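Local coordinates for protein phosphodiesterase (Trypanosoma brucei brucei, PDB 5H2Q) that belongs to the cyclic nucleotide phosphodiesterase family, an all-helical metalloprotein of the HD clan that binds zinc and magnesium ions, at residues V109-L121 against V224-M238. Numbering follows the deposited sequence.
Sequences VYEKLTELECFVL and VDDSDHRQMTMDVLM
Arg230 turns an edge of its guanidinium to the carboxylate of Glu117, with Asp225 C also at the edge, while the methyl CG2 of Thr114 lies over one face, 3.8 Å from Arg230 NE. In this all-helical phosphodiesterase fold the salt bridge rests chiefly on Arg230 NE to Glu117 OE2, 2.8 Å on the syn side, with the two planes 29° apart; the bond from Arg230 NH2 is weak. Glu117 also closes a capping box at the start of helix 115-127: Thr114 N gives to Glu117 OE1 at 2.9 Å, and Glu117 N returns a bond to Thr114 OG1. A bend at chi3 swings the arginine head back to its own segment, where Arg230 NH1 reaches Val224 O at 2.8 Å. One guanidinium thus joins the helix cap to the loop before helix 227-242.

Past this polar end, segments 115-121 and 227-238 run 30° from parallel, their axes 11.0 Å apart at closest approach. The side chain of Met234 reaches across between them: its SD rests against Glu117 CG, and the bend at chi3 (73°) carries CE to Val120 CG1. Leu113 lays CD2 over Met234 CG, and Leu237 meets Val109 tip to tip. Helix 90-105 adds Ile100 against Leu121 and Met238, the latter about 7 Å from the zinc ion by its side chain. Here Leu121 CD2 and Met238 CE press to a tight 3.4 Å.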
loop_
_atom_site.group_PDB
_atom_site.type_symbol
_atom_site.label_atom_id
_atom_site.label_comp_id
_atom_site.label_asym_id
_atom_site.label_seq_id
_atom_site.Cartn_x
_atom_site.Cartn_y
_atom_site.Cartn_z
ATOM N N VAL A 109 -8.145 -6.252 13.574
ATOM C CA VAL A 109 -7.141 -5.304 14.020
ATOM C C VAL A 109 -7.774 -3.943 14.359
ATOM O O VAL A 109 -7.146 -3.130 15.040
ATOM C CB VAL A 109 -5.911 -5.198 13.062
ATOM C CG1 VAL A 109 -4.827 -4.325 13.680
ATOM C CG2 VAL A 109 -5.341 -6.582 12.776
ATOM N N TYR A 110 -9.055 -3.725 13.974
ATOM C CA TYR A 110 -9.723 -2.474 14.356
ATOM C C TYR A 110 -9.749 -2.315 15.904
ATOM O O TYR A 110 -9.782 -1.187 16.381
ATOM C CB TYR A 110 -11.160 -2.395 13.785
ATOM C CG TYR A 110 -12.150 -3.292 14.488
ATOM C CD1 TYR A 110 -12.874 -2.838 15.592
ATOM C CD2 TYR A 110 -12.354 -4.601 14.067
ATOM C CE1 TYR A 110 -13.752 -3.683 16.278
ATOM C CE2 TYR A 110 -13.208 -5.458 14.758
ATOM C CZ TYR A 110 -13.917 -4.992 15.854
ATOM O OH TYR A 110 -14.803 -5.848 16.484
ATOM N N GLU A 111 -9.756 -3.442 16.665
ATOM C CA GLU A 111 -9.737 -3.366 18.137
ATOM C C GLU A 111 -8.446 -2.759 18.690
ATOM O O GLU A 111 -8.446 -2.246 19.817
ATOM C CB GLU A 111 -9.905 -4.764 18.750
ATOM C CG GLU A 111 -11.171 -5.476 18.291
ATOM C CD GLU A 111 -11.451 -6.743 19.066
ATOM O OE1 GLU A 111 -10.477 -7.470 19.368
ATOM O OE2 GLU A 111 -12.631 -6.988 19.416
ATOM N N LYS A 112 -7.349 -2.826 17.894
ATOM C CA LYS A 112 -6.032 -2.335 18.306
ATOM C C LYS A 112 -5.789 -0.867 17.946
ATOM O O LYS A 112 -4.725 -0.335 18.276
ATOM C CB LYS A 112 -4.924 -3.185 17.652
ATOM C CG LYS A 112 -5.132 -4.719 17.625
ATOM C CD LYS A 112 -5.180 -5.338 19.015
ATOM C CE LYS A 112 -5.225 -6.837 18.923
ATOM N NZ LYS A 112 -5.641 -7.441 20.211
ATOM N N LEU A 113 -6.740 -0.224 17.231
ATOM C CA LEU A 113 -6.606 1.153 16.774
ATOM C C LEU A 113 -7.877 1.914 17.015
ATOM O O LEU A 113 -8.942 1.313 17.039
ATOM C CB LEU A 113 -6.337 1.158 15.241
ATOM C CG LEU A 113 -4.994 0.567 14.763
ATOM C CD1 LEU A 113 -4.917 0.601 13.237
ATOM C CD2 LEU A 113 -3.797 1.318 15.407
ATOM N N THR A 114 -7.798 3.240 17.132
ATOM C CA THR A 114 -9.023 4.005 17.255
ATOM C C THR A 114 -9.666 4.054 15.864
ATOM O O THR A 114 -8.992 3.845 14.856
ATOM C CB THR A 114 -8.765 5.436 17.732
ATOM O OG1 THR A 114 -8.037 6.158 16.734
ATOM C CG2 THR A 114 -8.055 5.502 19.107
ATOM N N GLU A 115 -10.960 4.363 15.817
ATOM C CA GLU A 115 -11.724 4.538 14.588
ATOM C C GLU A 115 -11.077 5.592 13.674
ATOM O O GLU A 115 -10.972 5.365 12.458
ATOM C CB GLU A 115 -13.115 4.990 14.992
ATOM C CG GLU A 115 -14.184 4.544 14.048
ATOM C CD GLU A 115 -15.552 4.666 14.680
ATOM O OE1 GLU A 115 -15.828 5.694 15.343
ATOM O OE2 GLU A 115 -16.357 3.743 14.462
ATOM N N LEU A 116 -10.607 6.719 14.256
ATOM C CA LEU A 116 -9.898 7.746 13.494
ATOM C C LEU A 116 -8.662 7.156 12.842
ATOM O O LEU A 116 -8.435 7.404 11.661
ATOM C CB LEU A 116 -9.518 8.969 14.355
ATOM C CG LEU A 116 -8.701 10.081 13.638
ATOM C CD1 LEU A 116 -9.386 10.559 12.344
ATOM C CD2 LEU A 116 -8.372 11.210 14.560
ATOM N N GLU A 117 -7.865 6.372 13.595
ATOM C CA GLU A 117 -6.647 5.759 13.026
ATOM C C GLU A 117 -6.956 4.785 11.865
ATOM O O GLU A 117 -6.183 4.675 10.915
ATOM C CB GLU A 117 -5.822 5.100 14.124
ATOM C CG GLU A 117 -5.159 6.104 15.048
ATOM C CD GLU A 117 -4.751 5.522 16.379
ATOM O OE1 GLU A 117 -5.155 4.376 16.695
ATOM O OE2 GLU A 117 -3.957 6.191 17.075
ATOM N N CYS A 118 -8.098 4.084 11.947
ATOM C CA CYS A 118 -8.536 3.181 10.877
ATOM C C CYS A 118 -8.812 3.998 9.616
ATOM O O CYS A 118 -8.334 3.642 8.542
ATOM C CB CYS A 118 -9.756 2.394 11.308
ATOM S SG CYS A 118 -9.395 1.146 12.581
ATOM N N PHE A 119 -9.532 5.123 9.764
ATOM C CA PHE A 119 -9.813 6.029 8.643
ATOM C C PHE A 119 -8.486 6.537 8.066
ATOM O O PHE A 119 -8.275 6.462 6.858
ATOM C CB PHE A 119 -10.645 7.226 9.140
ATOM C CG PHE A 119 -10.946 8.218 8.045
ATOM C CD1 PHE A 119 -11.460 7.795 6.823
ATOM C CD2 PHE A 119 -10.707 9.579 8.232
ATOM C CE1 PHE A 119 -11.772 8.724 5.810
ATOM C CE2 PHE A 119 -10.989 10.503 7.207
ATOM C CZ PHE A 119 -11.515 10.061 6.008
ATOM N N VAL A 120 -7.585 7.035 8.934
ATOM C CA VAL A 120 -6.283 7.524 8.495
ATOM C C VAL A 120 -5.525 6.450 7.713
ATOM O O VAL A 120 -4.961 6.747 6.661
ATOM C CB VAL A 120 -5.452 8.079 9.694
ATOM C CG1 VAL A 120 -3.995 8.357 9.291
ATOM C CG2 VAL A 120 -6.121 9.334 10.285
ATOM N N LEU A 121 -5.498 5.204 8.214
ATOM C CA LEU A 121 -4.772 4.120 7.520
ATOM C C LEU A 121 -5.300 3.860 6.102
ATOM O O LEU A 121 -4.523 3.708 5.153
ATOM C CB LEU A 121 -4.954 2.822 8.308
ATOM C CG LEU A 121 -3.831 2.230 9.107
ATOM C CD1 LEU A 121 -4.143 0.758 9.342
ATOM C CD2 LEU A 121 -2.476 2.319 8.384
ATOM N N VAL A 224 -3.322 -0.009 24.137
ATOM C CA VAL A 224 -4.169 0.712 23.175
ATOM C C VAL A 224 -4.414 2.152 23.607
ATOM O O VAL A 224 -4.929 2.952 22.826
ATOM C CB VAL A 224 -5.488 -0.021 22.835
ATOM C CG1 VAL A 224 -5.814 0.120 21.350
ATOM C CG2 VAL A 224 -5.441 -1.491 23.242
ATOM N N ASP A 225 -4.048 2.471 24.863
ATOM C CA ASP A 225 -4.089 3.805 25.458
ATOM C C ASP A 225 -2.801 4.560 25.055
ATOM O O ASP A 225 -2.796 5.788 25.098
ATOM C CB ASP A 225 -4.245 3.682 27.000
ATOM C CG ASP A 225 -4.136 4.960 27.822
ATOM O OD1 ASP A 225 -2.995 5.442 28.025
ATOM O OD2 ASP A 225 -5.173 5.409 28.360
ATOM N N ASP A 226 -1.727 3.827 24.628
ATOM C CA ASP A 226 -0.419 4.388 24.221
ATOM C C ASP A 226 -0.323 4.798 22.726
ATOM O O ASP A 226 -0.714 4.031 21.843
ATOM C CB ASP A 226 0.730 3.417 24.583
ATOM C CG ASP A 226 2.153 3.965 24.516
ATOM O OD1 ASP A 226 2.319 5.166 24.220
ATOM O OD2 ASP A 226 3.096 3.203 24.815
ATOM N N SER A 227 0.283 5.983 22.472
ATOM C CA SER A 227 0.489 6.601 21.152
ATOM C C SER A 227 1.468 5.831 20.266
ATOM O O SER A 227 1.161 5.581 19.091
ATOM C CB SER A 227 0.943 8.053 21.303
ATOM O OG SER A 227 2.268 8.151 21.804
ATOM N N ASP A 228 2.655 5.493 20.821
ATOM C CA ASP A 228 3.713 4.735 20.158
ATOM C C ASP A 228 3.224 3.334 19.797
ATOM O O ASP A 228 3.485 2.867 18.687
ATOM C CB ASP A 228 4.971 4.667 21.036
ATOM C CG ASP A 228 5.833 5.910 20.958
ATOM O OD1 ASP A 228 6.640 6.014 20.007
ATOM O OD2 ASP A 228 5.722 6.768 21.864
ATOM N N HIS A 229 2.475 2.680 20.719
ATOM C CA HIS A 229 1.913 1.363 20.461
ATOM C C HIS A 229 0.976 1.391 19.238
ATOM O O HIS A 229 1.133 0.555 18.349
ATOM C CB HIS A 229 1.172 0.836 21.713
ATOM C CG HIS A 229 2.076 0.213 22.735
ATOM N ND1 HIS A 229 3.196 0.884 23.229
ATOM C CD2 HIS A 229 2.005 -1.004 23.325
ATOM C CE1 HIS A 229 3.760 0.057 24.099
ATOM N NE2 HIS A 229 3.082 -1.091 24.196
ATOM N N ARG A 230 0.022 2.365 19.182
ATOM C CA ARG A 230 -0.924 2.422 18.054
ATOM C C ARG A 230 -0.230 2.812 16.744
ATOM O O ARG A 230 -0.539 2.212 15.708
ATOM C CB ARG A 230 -2.131 3.318 18.357
ATOM C CG ARG A 230 -2.939 2.825 19.562
ATOM C CD ARG A 230 -4.340 3.421 19.669
ATOM N NE ARG A 230 -4.340 4.876 19.532
ATOM C CZ ARG A 230 -4.111 5.733 20.523
ATOM N NH1 ARG A 230 -3.842 5.290 21.747
ATOM N NH2 ARG A 230 -4.138 7.038 20.297
ATOM N N GLN A 231 0.717 3.766 16.798
ATOM C CA GLN A 231 1.489 4.185 15.609
ATOM C C GLN A 231 2.295 3.016 15.050
ATOM O O GLN A 231 2.311 2.809 13.845
ATOM C CB GLN A 231 2.417 5.380 15.873
ATOM C CG GLN A 231 3.120 5.893 14.594
ATOM C CD GLN A 231 2.142 6.425 13.553
ATOM O OE1 GLN A 231 1.357 7.341 13.829
ATOM N NE2 GLN A 231 2.131 5.826 12.353
ATOM N N MET A 232 2.948 2.240 15.925
ATOM C CA MET A 232 3.680 1.070 15.468
ATOM C C MET A 232 2.749 0.039 14.839
ATOM O O MET A 232 3.123 -0.563 13.846
ATOM C CB MET A 232 4.573 0.483 16.583
ATOM C CG MET A 232 5.826 1.325 16.863
ATOM S SD MET A 232 6.946 1.700 15.491
ATOM C CE MET A 232 7.037 0.117 14.694
ATOM N N THR A 233 1.511 -0.142 15.375
ATOM C CA THR A 233 0.526 -1.039 14.792
ATOM C C THR A 233 0.139 -0.488 13.394
ATOM O O THR A 233 0.025 -1.266 12.448
ATOM C CB THR A 233 -0.703 -1.179 15.710
ATOM O OG1 THR A 233 -0.270 -1.664 16.990
ATOM C CG2 THR A 233 -1.735 -2.115 15.148
ATOM N N MET A 234 -0.077 0.834 13.290
ATOM C CA MET A 234 -0.411 1.464 11.998
ATOM C C MET A 234 0.727 1.234 10.980
ATOM O O MET A 234 0.458 0.834 9.853
ATOM C CB MET A 234 -0.624 2.972 12.175
ATOM C CG MET A 234 -1.878 3.318 12.990
ATOM S SD MET A 234 -2.173 5.082 13.080
ATOM C CE MET A 234 -2.760 5.391 11.380
ATOM N N ASP A 235 1.996 1.436 11.398
ATOM C CA ASP A 235 3.159 1.218 10.502
ATOM C C ASP A 235 3.198 -0.233 10.050
ATOM O O ASP A 235 3.321 -0.520 8.856
ATOM C CB ASP A 235 4.465 1.544 11.250
ATOM C CG ASP A 235 4.671 2.975 11.669
ATOM O OD1 ASP A 235 3.958 3.872 11.136
ATOM O OD2 ASP A 235 5.578 3.221 12.497
ATOM N N VAL A 236 3.040 -1.172 11.005
ATOM C CA VAL A 236 3.020 -2.605 10.716
ATOM C C VAL A 236 1.863 -3.000 9.791
ATOM O O VAL A 236 2.048 -3.829 8.891
ATOM C CB VAL A 236 3.051 -3.397 12.047
ATOM C CG1 VAL A 236 2.510 -4.820 11.894
ATOM C CG2 VAL A 236 4.471 -3.392 12.590
ATOM N N LEU A 237 0.688 -2.363 9.939
ATOM C CA LEU A 237 -0.409 -2.683 9.041
ATOM C C LEU A 237 -0.194 -2.111 7.631
ATOM O O LEU A 237 -0.559 -2.754 6.658
ATOM C CB LEU A 237 -1.742 -2.176 9.610
ATOM C CG LEU A 237 -2.377 -3.057 10.639
ATOM C CD1 LEU A 237 -3.631 -2.406 11.119
ATOM C CD2 LEU A 237 -2.712 -4.445 10.066
ATOM N N MET A 238 0.368 -0.904 7.529
ATOM C CA MET A 238 0.709 -0.307 6.225
ATOM C C MET A 238 1.740 -1.221 5.548
ATOM O O MET A 238 1.598 -1.589 4.376
ATOM C CB MET A 238 1.303 1.098 6.460
ATOM C CG MET A 238 1.461 1.957 5.204
ATOM S SD MET A 238 0.022 2.134 4.091
ATOM C CE MET A 238 -1.277 2.605 5.219
#